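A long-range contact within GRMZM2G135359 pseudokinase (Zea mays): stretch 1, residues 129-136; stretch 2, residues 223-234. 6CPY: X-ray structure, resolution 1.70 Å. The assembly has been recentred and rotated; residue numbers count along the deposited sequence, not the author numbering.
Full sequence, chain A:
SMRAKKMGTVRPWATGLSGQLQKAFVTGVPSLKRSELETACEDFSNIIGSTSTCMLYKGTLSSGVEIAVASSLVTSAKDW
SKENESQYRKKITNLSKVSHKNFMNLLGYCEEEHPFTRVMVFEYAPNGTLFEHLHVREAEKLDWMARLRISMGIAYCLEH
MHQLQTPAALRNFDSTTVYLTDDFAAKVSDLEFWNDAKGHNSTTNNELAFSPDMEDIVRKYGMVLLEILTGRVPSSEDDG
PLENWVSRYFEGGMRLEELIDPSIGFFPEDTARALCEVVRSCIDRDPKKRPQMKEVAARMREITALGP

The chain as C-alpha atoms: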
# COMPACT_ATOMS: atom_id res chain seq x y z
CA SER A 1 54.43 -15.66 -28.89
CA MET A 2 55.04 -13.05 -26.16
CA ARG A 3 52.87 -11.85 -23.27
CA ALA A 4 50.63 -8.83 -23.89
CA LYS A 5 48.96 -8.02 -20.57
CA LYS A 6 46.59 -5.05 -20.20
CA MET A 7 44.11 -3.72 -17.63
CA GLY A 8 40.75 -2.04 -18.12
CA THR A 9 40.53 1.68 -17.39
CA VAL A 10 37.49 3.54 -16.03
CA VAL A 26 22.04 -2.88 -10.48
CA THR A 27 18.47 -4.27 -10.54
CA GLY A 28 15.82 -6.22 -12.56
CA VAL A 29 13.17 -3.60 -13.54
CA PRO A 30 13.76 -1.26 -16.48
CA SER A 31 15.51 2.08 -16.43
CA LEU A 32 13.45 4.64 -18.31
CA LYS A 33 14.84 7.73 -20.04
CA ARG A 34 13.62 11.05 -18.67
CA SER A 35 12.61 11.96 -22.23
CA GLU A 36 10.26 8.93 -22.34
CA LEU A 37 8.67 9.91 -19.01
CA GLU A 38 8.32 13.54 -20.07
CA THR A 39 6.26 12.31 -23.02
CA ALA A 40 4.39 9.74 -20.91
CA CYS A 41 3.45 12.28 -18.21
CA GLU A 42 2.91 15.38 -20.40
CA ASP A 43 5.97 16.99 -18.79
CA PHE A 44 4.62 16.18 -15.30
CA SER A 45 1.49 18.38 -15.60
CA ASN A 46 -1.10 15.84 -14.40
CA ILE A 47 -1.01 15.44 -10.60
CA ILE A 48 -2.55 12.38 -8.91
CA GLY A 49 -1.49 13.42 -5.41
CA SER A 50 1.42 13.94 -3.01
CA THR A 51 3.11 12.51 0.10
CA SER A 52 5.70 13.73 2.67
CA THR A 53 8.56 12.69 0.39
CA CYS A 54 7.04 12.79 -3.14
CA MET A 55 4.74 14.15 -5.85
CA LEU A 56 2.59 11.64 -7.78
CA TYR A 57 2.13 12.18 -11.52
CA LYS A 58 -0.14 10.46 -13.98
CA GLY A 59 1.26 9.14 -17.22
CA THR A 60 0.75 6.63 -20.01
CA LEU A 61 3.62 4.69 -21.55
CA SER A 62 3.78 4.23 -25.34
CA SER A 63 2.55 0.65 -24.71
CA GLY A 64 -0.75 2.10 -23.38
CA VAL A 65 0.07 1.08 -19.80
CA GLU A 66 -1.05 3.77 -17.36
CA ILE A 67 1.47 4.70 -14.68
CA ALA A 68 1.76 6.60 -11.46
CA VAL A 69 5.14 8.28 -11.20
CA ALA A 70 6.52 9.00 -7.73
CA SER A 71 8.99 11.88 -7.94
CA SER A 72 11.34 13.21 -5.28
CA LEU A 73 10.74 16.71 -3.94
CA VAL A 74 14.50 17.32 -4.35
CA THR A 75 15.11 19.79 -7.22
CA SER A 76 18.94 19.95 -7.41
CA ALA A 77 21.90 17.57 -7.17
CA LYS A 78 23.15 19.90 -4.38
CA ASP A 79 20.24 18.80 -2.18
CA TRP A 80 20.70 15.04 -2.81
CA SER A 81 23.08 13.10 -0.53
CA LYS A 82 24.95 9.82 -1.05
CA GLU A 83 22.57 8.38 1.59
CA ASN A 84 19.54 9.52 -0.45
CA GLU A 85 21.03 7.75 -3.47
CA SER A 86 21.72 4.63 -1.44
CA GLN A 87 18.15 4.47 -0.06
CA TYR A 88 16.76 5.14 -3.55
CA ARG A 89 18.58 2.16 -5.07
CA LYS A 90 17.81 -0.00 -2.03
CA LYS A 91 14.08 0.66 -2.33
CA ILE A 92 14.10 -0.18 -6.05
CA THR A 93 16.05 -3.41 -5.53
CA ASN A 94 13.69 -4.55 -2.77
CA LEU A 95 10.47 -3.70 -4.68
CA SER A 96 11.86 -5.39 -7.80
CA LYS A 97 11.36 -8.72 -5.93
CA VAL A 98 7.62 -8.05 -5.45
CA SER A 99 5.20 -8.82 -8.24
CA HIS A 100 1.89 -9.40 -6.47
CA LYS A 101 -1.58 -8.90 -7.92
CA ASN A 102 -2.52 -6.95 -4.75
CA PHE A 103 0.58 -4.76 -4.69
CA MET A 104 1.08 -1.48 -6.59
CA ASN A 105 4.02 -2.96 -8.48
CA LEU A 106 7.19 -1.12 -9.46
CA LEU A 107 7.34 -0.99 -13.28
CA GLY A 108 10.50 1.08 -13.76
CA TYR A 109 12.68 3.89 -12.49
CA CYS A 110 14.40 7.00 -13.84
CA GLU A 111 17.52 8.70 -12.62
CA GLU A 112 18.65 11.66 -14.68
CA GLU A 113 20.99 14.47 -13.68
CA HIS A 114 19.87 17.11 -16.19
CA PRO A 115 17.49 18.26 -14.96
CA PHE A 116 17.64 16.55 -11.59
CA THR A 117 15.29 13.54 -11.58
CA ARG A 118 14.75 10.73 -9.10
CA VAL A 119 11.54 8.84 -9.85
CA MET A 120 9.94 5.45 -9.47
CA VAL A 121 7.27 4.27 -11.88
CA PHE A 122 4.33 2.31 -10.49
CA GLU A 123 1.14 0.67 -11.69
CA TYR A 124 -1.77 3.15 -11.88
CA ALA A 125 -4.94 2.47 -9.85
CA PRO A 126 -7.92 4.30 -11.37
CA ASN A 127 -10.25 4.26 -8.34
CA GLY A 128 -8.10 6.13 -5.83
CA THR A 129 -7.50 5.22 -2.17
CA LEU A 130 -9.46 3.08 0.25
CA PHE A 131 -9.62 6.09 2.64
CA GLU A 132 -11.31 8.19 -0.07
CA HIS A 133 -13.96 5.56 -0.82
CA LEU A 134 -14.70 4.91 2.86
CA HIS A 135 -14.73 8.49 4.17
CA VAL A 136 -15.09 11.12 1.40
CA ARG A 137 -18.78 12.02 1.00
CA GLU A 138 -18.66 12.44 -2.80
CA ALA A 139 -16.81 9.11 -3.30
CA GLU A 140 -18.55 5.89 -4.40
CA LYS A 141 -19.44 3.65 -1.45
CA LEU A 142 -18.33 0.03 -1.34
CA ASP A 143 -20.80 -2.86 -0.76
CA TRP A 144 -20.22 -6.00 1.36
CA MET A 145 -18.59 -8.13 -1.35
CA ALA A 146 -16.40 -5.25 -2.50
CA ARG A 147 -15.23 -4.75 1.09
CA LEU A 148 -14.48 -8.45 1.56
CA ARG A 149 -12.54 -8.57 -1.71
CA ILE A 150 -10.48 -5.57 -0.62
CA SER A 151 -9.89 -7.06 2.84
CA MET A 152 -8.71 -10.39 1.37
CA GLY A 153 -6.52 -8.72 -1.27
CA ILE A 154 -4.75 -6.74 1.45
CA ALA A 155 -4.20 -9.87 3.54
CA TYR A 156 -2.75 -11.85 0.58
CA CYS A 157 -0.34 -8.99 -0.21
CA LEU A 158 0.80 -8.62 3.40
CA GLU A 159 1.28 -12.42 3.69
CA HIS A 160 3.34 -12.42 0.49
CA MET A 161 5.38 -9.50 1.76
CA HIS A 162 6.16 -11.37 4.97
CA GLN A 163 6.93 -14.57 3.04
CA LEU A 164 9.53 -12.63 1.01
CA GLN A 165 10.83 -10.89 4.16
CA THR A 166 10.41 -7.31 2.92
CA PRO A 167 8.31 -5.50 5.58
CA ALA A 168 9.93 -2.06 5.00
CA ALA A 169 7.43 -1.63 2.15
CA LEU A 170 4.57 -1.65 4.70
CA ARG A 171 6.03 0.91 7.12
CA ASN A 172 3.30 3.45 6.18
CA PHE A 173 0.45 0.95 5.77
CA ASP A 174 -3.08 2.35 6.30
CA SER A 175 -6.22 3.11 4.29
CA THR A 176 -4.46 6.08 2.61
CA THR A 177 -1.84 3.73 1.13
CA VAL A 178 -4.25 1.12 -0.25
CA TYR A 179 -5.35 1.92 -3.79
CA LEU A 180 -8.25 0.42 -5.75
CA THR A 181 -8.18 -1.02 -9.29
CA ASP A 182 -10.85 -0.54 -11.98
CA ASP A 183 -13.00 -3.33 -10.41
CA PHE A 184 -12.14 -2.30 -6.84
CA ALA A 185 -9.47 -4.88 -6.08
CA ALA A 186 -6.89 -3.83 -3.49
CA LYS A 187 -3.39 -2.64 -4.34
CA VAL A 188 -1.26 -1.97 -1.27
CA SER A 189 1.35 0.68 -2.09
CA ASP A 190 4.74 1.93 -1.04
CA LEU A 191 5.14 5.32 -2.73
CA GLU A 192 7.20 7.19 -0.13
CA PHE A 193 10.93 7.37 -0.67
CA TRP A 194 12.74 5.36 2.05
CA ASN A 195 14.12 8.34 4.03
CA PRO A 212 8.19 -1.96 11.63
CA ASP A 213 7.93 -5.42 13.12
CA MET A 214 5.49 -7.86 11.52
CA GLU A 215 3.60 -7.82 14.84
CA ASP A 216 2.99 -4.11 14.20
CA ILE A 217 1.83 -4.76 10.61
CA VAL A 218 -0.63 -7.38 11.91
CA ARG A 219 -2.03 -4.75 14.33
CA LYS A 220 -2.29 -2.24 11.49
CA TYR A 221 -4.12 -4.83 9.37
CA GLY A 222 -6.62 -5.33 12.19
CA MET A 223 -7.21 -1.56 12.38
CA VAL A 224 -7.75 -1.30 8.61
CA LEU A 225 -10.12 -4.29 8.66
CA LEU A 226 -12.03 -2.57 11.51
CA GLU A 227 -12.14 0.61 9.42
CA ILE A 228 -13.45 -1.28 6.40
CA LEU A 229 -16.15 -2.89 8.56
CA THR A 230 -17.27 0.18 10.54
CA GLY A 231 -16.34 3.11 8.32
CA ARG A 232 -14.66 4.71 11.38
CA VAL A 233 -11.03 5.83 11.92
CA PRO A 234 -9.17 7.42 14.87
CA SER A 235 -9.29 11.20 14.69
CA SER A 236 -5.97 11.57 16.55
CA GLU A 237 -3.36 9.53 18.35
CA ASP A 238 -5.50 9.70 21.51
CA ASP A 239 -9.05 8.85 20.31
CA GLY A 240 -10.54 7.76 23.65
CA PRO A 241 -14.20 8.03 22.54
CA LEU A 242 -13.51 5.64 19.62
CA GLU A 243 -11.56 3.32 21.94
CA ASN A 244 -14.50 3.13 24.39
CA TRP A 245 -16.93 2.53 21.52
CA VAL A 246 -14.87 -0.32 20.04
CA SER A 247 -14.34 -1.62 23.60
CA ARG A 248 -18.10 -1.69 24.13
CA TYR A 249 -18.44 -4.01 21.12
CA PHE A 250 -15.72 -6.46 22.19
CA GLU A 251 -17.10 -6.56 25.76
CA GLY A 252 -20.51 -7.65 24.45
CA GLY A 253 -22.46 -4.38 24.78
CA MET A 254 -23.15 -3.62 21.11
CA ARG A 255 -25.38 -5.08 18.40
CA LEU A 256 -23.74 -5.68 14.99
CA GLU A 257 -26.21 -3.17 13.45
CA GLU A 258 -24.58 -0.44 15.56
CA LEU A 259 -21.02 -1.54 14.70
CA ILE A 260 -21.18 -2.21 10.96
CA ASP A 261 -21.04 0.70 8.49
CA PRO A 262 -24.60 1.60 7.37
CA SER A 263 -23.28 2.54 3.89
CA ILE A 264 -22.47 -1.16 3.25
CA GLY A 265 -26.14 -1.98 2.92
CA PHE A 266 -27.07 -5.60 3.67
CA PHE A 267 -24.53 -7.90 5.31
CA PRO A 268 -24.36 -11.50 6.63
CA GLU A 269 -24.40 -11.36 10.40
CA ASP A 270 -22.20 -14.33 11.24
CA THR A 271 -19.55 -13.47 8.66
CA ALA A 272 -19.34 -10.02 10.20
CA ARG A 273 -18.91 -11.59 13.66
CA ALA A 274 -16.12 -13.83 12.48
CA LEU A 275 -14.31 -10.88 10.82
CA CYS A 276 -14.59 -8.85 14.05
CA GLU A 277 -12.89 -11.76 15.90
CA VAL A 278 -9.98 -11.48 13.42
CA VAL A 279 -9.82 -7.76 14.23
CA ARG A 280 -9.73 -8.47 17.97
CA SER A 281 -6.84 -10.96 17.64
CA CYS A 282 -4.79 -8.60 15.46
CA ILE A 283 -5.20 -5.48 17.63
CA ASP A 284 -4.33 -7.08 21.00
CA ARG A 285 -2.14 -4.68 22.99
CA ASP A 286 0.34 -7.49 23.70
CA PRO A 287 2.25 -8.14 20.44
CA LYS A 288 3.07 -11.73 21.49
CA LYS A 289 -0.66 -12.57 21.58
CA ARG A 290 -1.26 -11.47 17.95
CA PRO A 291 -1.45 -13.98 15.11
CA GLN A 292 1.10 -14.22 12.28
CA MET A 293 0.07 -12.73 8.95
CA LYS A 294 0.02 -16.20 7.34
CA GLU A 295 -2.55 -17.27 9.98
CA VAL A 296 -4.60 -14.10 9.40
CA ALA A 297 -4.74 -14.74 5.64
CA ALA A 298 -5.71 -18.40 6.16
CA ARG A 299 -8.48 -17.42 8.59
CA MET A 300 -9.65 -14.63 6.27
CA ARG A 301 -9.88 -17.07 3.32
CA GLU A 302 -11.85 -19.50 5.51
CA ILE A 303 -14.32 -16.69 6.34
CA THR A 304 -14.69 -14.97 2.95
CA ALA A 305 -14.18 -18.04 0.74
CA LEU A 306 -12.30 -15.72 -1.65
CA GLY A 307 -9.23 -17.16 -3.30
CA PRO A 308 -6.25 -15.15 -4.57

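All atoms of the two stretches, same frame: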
# COMPACT_ATOMS: atom_id res chain seq x y z
N THR A 129 -7.86 5.89 -3.43
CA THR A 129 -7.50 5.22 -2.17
C THR A 129 -8.70 4.63 -1.44
O THR A 129 -9.85 5.06 -1.62
CB THR A 129 -6.79 6.16 -1.18
OG1 THR A 129 -7.71 7.15 -0.71
CG2 THR A 129 -5.57 6.82 -1.84
N LEU A 130 -8.42 3.66 -0.59
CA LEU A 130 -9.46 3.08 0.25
C LEU A 130 -10.05 4.16 1.18
O LEU A 130 -11.28 4.25 1.33
CB LEU A 130 -8.89 1.91 1.06
CG LEU A 130 -9.81 1.22 2.06
CD1 LEU A 130 -11.07 0.67 1.41
CD2 LEU A 130 -9.05 0.11 2.77
N PHE A 131 -9.19 4.99 1.76
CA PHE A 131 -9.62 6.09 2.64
C PHE A 131 -10.67 6.97 1.96
O PHE A 131 -11.71 7.26 2.57
CB PHE A 131 -8.43 6.95 3.08
CG PHE A 131 -8.79 8.03 4.08
CD1 PHE A 131 -9.26 9.26 3.65
CD2 PHE A 131 -8.67 7.81 5.45
CE1 PHE A 131 -9.60 10.25 4.56
CE2 PHE A 131 -9.01 8.78 6.36
CZ PHE A 131 -9.47 10.01 5.92
N GLU A 132 -10.40 7.36 0.73
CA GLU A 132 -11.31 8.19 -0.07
C GLU A 132 -12.68 7.54 -0.22
O GLU A 132 -13.70 8.18 0.02
CB GLU A 132 -10.73 8.48 -1.47
CG GLU A 132 -9.69 9.58 -1.48
CD GLU A 132 -8.81 9.59 -2.73
OE1 GLU A 132 -8.98 8.73 -3.62
OE2 GLU A 132 -7.93 10.48 -2.81
N HIS A 133 -12.70 6.27 -0.62
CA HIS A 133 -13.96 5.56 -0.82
C HIS A 133 -14.73 5.27 0.45
O HIS A 133 -15.96 5.18 0.39
CB HIS A 133 -13.74 4.29 -1.63
CG HIS A 133 -13.61 4.55 -3.09
ND1 HIS A 133 -14.71 4.67 -3.92
CD2 HIS A 133 -12.53 4.78 -3.86
CE1 HIS A 133 -14.29 4.93 -5.15
NE2 HIS A 133 -12.97 5.00 -5.14
N LEU A 134 -14.04 5.14 1.58
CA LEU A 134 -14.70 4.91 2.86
C LEU A 134 -15.22 6.20 3.51
O LEU A 134 -16.27 6.18 4.14
CB LEU A 134 -13.76 4.21 3.84
CG LEU A 134 -13.41 2.75 3.55
CD1 LEU A 134 -12.44 2.21 4.59
CD2 LEU A 134 -14.67 1.88 3.52
N HIS A 135 -14.49 7.30 3.35
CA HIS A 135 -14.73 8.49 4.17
C HIS A 135 -15.11 9.77 3.41
O HIS A 135 -15.73 10.66 4.00
CB HIS A 135 -13.51 8.76 5.06
CG HIS A 135 -13.06 7.57 5.85
ND1 HIS A 135 -13.80 7.03 6.88
CD2 HIS A 135 -11.92 6.84 5.77
CE1 HIS A 135 -13.14 6.01 7.40
NE2 HIS A 135 -12.00 5.87 6.74
N VAL A 136 -14.77 9.89 2.13
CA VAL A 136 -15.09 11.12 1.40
C VAL A 136 -16.50 11.06 0.81
O VAL A 136 -16.82 10.19 -0.01
CB VAL A 136 -14.03 11.45 0.32
CG1 VAL A 136 -14.41 12.71 -0.45
CG2 VAL A 136 -12.66 11.61 0.96
N MET A 223 -6.61 -2.90 12.34
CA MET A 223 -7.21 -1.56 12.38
C MET A 223 -7.86 -1.19 11.04
O MET A 223 -8.92 -0.55 11.02
CB MET A 223 -6.15 -0.52 12.76
CG MET A 223 -5.66 -0.66 14.20
SD MET A 223 -6.96 -0.32 15.39
CE MET A 223 -6.99 1.47 15.38
N VAL A 224 -7.22 -1.58 9.95
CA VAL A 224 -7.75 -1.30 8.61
C VAL A 224 -8.99 -2.15 8.35
O VAL A 224 -9.97 -1.68 7.76
CB VAL A 224 -6.68 -1.50 7.51
CG1 VAL A 224 -7.30 -1.48 6.12
CG2 VAL A 224 -5.59 -0.43 7.62
N LEU A 225 -8.95 -3.42 8.76
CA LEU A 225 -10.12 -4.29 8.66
C LEU A 225 -11.29 -3.69 9.47
O LEU A 225 -12.43 -3.63 8.98
CB LEU A 225 -9.79 -5.71 9.11
CG LEU A 225 -10.97 -6.70 9.13
CD1 LEU A 225 -11.64 -6.77 7.78
CD2 LEU A 225 -10.50 -8.08 9.57
N LEU A 226 -11.01 -3.24 10.69
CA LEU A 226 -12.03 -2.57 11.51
C LEU A 226 -12.60 -1.33 10.82
O LEU A 226 -13.81 -1.07 10.88
CB LEU A 226 -11.45 -2.17 12.88
CG LEU A 226 -12.46 -1.61 13.89
CD1 LEU A 226 -13.53 -2.65 14.17
CD2 LEU A 226 -11.76 -1.17 15.17
N GLU A 227 -11.73 -0.57 10.16
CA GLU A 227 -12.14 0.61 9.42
C GLU A 227 -13.02 0.26 8.23
O GLU A 227 -14.01 0.92 7.97
CB GLU A 227 -10.89 1.38 8.97
CG GLU A 227 -11.17 2.69 8.25
CD GLU A 227 -9.91 3.30 7.67
OE1 GLU A 227 -8.80 2.86 8.05
OE2 GLU A 227 -10.03 4.23 6.85
N ILE A 228 -12.66 -0.82 7.53
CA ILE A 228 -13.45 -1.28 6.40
C ILE A 228 -14.84 -1.73 6.88
O ILE A 228 -15.85 -1.44 6.23
CB ILE A 228 -12.73 -2.44 5.67
CG1 ILE A 228 -11.49 -1.93 4.93
CG2 ILE A 228 -13.67 -3.16 4.73
CD1 ILE A 228 -10.49 -2.99 4.52
N LEU A 229 -14.89 -2.40 8.02
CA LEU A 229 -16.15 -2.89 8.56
C LEU A 229 -17.08 -1.82 9.15
O LEU A 229 -18.30 -1.93 9.03
CB LEU A 229 -15.88 -3.95 9.62
CG LEU A 229 -15.32 -5.27 9.11
CD1 LEU A 229 -14.84 -6.09 10.30
CD2 LEU A 229 -16.33 -6.07 8.30
N THR A 230 -16.50 -0.81 9.79
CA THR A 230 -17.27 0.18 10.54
C THR A 230 -17.39 1.53 9.84
O THR A 230 -18.28 2.33 10.15
CB THR A 230 -16.65 0.46 11.93
OG1 THR A 230 -15.34 1.04 11.77
CG2 THR A 230 -16.54 -0.79 12.73
N GLY A 231 -16.48 1.79 8.91
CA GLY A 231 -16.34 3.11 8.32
C GLY A 231 -15.78 4.17 9.24
O GLY A 231 -15.86 5.35 8.91
N ARG A 232 -15.19 3.78 10.38
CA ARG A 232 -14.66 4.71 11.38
C ARG A 232 -13.13 4.61 11.53
O ARG A 232 -12.56 3.52 11.44
CB ARG A 232 -15.29 4.45 12.74
CG ARG A 232 -16.79 4.67 12.81
CD ARG A 232 -17.37 3.92 14.00
NE ARG A 232 -18.81 4.15 14.20
CZ ARG A 232 -19.33 5.13 14.93
NH1 ARG A 232 -18.56 6.02 15.54
NH2 ARG A 232 -20.66 5.22 15.04
N VAL A 233 -12.49 5.75 11.79
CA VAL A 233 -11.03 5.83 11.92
C VAL A 233 -10.67 6.78 13.08
O VAL A 233 -11.40 7.74 13.33
CB VAL A 233 -10.39 6.32 10.60
CG1 VAL A 233 -10.78 7.76 10.29
CG2 VAL A 233 -8.87 6.18 10.64
N PRO A 234 -9.55 6.55 13.75
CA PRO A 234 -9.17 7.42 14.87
C PRO A 234 -8.90 8.83 14.39
O PRO A 234 -8.24 9.01 13.39
CB PRO A 234 -7.91 6.77 15.40
CG PRO A 234 -8.14 5.34 15.10
CD PRO A 234 -8.76 5.32 13.76
O HOH W 1 -16.15 8.33 7.41

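Stretch 1 contains a short helix, 130-135, that packs against the 223-230 part of a helix that begins earlier in the chain, and against the turn that follows. The two axes cross at 32° and approach to 10.4 Å, so the helices run in broadly the same direction and meet through side chains. Thr 129 lies out of reach of stretch 2 but caps the helix: its OG1 accepts from Glu 132 N at 3.1 Å, while Thr 129 N donates to Glu 132 OE1, also at 3.1 Å.

Leu 130 begins the contact. Its CB points toward stretch 2, and CD2 packs 3.8 Å from Ile 228 CG1 and 4.1 Å from Val 224 CG1, atoms that lie one helical turn apart. The CA-to-CB bond of Phe 131 points sideways to stretch 2, yet the ring brings CE2 to 4.4 Å from Val 233 CG1, a looser apolar contact. Glu 132 and His 133 make no contact with stretch 2. One turn on from Leu 130, Leu 134 again points toward the partner helix; its CD1 lies 4.3 Å from Ile 228 CG1 and 3.9 Å from Glu 227 OE2, so Ile 228 touches both leucines.

His 135, the last helical residue, makes the polar contact and has the largest area covered by the other stretch. Its NE2 donates to Glu 227 OE2 at 2.6 Å with an N-H...acceptor angle of 164°, a short, nearly linear hydrogen bond made at the ring edge. Gly 231 O also lies near the ring plane, 3.2 Å from His 135 CE1, whereas Val 233 CG1 covers one face, 4.1 Å from CE1. A water sits 2.7 Å from His 135 ND1 and donates a weak hydrogen bond to Gly 231 O at 3.3 Å. Gly 231 leaves the helix with a phi of 71°, a conformation that favours glycine.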